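Local coordinates for nitroalkane oxidase (Podospora anserina, PDB 3MKH), which oxidises nitroalkanes to aldehydes or ketones with its FAD cofactor, consuming oxygen and releasing nitrite and hydrogen peroxide, at the interface of chains A and B. Residues are numbered along the deposited sequence; one frame, centred on the assembly and turned at random. Chains: chain A/B, Nitroalkane oxidase.

The interface of chains A and B. Residues chain A 289-290, 293, 321; chain B 419, 421-422.
A:Phe289 meets B:Trp422 edge to face, the two planes 71° apart, and the nearest carbons, CD2 of A:Phe289 and CZ2 of B:Trp422, lie 3.7 Å from each other. The pair sits in the two-fold symmetric contact between subunits of this homotetrameric member of the acyl-CoA dehydrogenase family, where a C-terminal tail of one chain docks on two long helices, 262-298 and 311-340, of its neighbour; the exchanged chains make the same contact again. The patch is a worked example of how an aromatic centre can anchor a docked tail while polar bonds at its rim set the tail's orientation. B:Ala421 sets its CB against the rim of the phenyl ring, 3.7 Å from CE2 of A:Phe289, and also under one face of its own neighbouring indole. That same indole face receives A:Lys321, whose CE stands 3.8 Å from the centroid of the six-membered ring of B:Trp422, a CH-pi contact. The lysine chain starts with CG anti to the backbone N (chi1 -171°) and then bends at chi2 and chi4, which lays CD over the centre of the A:Phe289 ring and turns the amine towards the B:Ala421 carbonyl. On another side of the cluster, B:Tyr419 brings its ring edge to A:Leu293, with CE2 of the tyrosine 3.7 Å from CD2 of the leucine, while its phenol OH points towards the A:Phe289 rim and the A:Lys321 methylenes. At the polar rim, the indole NE1 of B:Trp422 donates to OD1 of A:Asp290 over 2.9 Å, meeting the carboxylate on its syn side in a moderately bent bond, 153° at the hydrogen. Replacing B:Trp422 with a leucine would probably leave the A:Asp290 carboxylate without this N-H donor and CE of A:Lys321 without the indole face it rests on. The side-chain amine NZ of A:Lys321 donates to the backbone O of B:Ala421 at 3.0 Å, approaching from well above the carbonyl plane and not along a lone pair.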
# COMPACT_ATOMS: atom_id res chain seq x y z
N PHE A 289 -11.98 -1.70 15.10
CA PHE A 289 -11.47 -2.99 15.56
C PHE A 289 -12.47 -3.67 16.51
O PHE A 289 -12.80 -4.84 16.35
CB PHE A 289 -10.12 -2.84 16.26
CG PHE A 289 -9.59 -4.13 16.82
CD1 PHE A 289 -8.81 -4.97 16.04
CD2 PHE A 289 -9.91 -4.52 18.11
CE1 PHE A 289 -8.33 -6.18 16.55
CE2 PHE A 289 -9.45 -5.71 18.62
CZ PHE A 289 -8.65 -6.55 17.84
N ASP A 290 -12.95 -2.92 17.50
CA ASP A 290 -13.91 -3.47 18.47
C ASP A 290 -15.19 -3.97 17.83
O ASP A 290 -15.70 -5.03 18.20
CB ASP A 290 -14.27 -2.42 19.52
CG ASP A 290 -13.14 -2.19 20.54
OD1 ASP A 290 -12.14 -2.93 20.54
OD2 ASP A 290 -13.28 -1.26 21.35
N LEU A 293 -14.40 -7.20 15.82
CA LEU A 293 -14.13 -8.30 16.74
C LEU A 293 -15.44 -8.78 17.37
O LEU A 293 -15.66 -9.98 17.50
CB LEU A 293 -13.15 -7.86 17.84
CG LEU A 293 -12.60 -8.95 18.77
CD1 LEU A 293 -11.73 -9.92 17.99
CD2 LEU A 293 -11.78 -8.31 19.89
N LYS A 321 -5.26 -4.05 14.33
CA LYS A 321 -4.77 -3.92 15.71
C LYS A 321 -3.33 -3.39 15.75
O LYS A 321 -2.98 -2.50 16.53
CB LYS A 321 -4.85 -5.27 16.43
CG LYS A 321 -4.57 -5.22 17.95
CD LYS A 321 -5.51 -4.28 18.66
CE LYS A 321 -5.67 -4.66 20.13
NZ LYS A 321 -4.38 -4.56 20.89
N TYR B 419 -9.18 -12.91 25.73
CA TYR B 419 -8.60 -11.80 24.99
C TYR B 419 -9.25 -10.49 25.43
O TYR B 419 -10.48 -10.39 25.51
CB TYR B 419 -8.78 -12.00 23.48
CG TYR B 419 -8.14 -10.92 22.62
CD1 TYR B 419 -6.76 -10.80 22.52
CD2 TYR B 419 -8.93 -10.02 21.91
CE1 TYR B 419 -6.18 -9.81 21.74
CE2 TYR B 419 -8.36 -9.02 21.13
CZ TYR B 419 -6.99 -8.93 21.04
OH TYR B 419 -6.42 -7.94 20.26
N ALA B 421 -8.73 -6.67 24.34
CA ALA B 421 -7.99 -5.92 23.31
C ALA B 421 -7.03 -4.85 23.82
O ALA B 421 -5.85 -4.85 23.46
CB ALA B 421 -8.96 -5.32 22.29
N TRP B 422 -7.51 -3.93 24.65
CA TRP B 422 -6.70 -2.77 24.99
C TRP B 422 -6.07 -2.84 26.39
O TRP B 422 -5.54 -1.84 26.89
CB TRP B 422 -7.52 -1.48 24.80
CG TRP B 422 -8.26 -1.54 23.52
CD1 TRP B 422 -9.59 -1.78 23.34
CD2 TRP B 422 -7.69 -1.44 22.21
NE1 TRP B 422 -9.90 -1.80 22.00
CE2 TRP B 422 -8.75 -1.59 21.28
CE3 TRP B 422 -6.39 -1.20 21.73
CZ2 TRP B 422 -8.55 -1.53 19.90
CZ3 TRP B 422 -6.19 -1.14 20.36
CH2 TRP B 422 -7.26 -1.30 19.46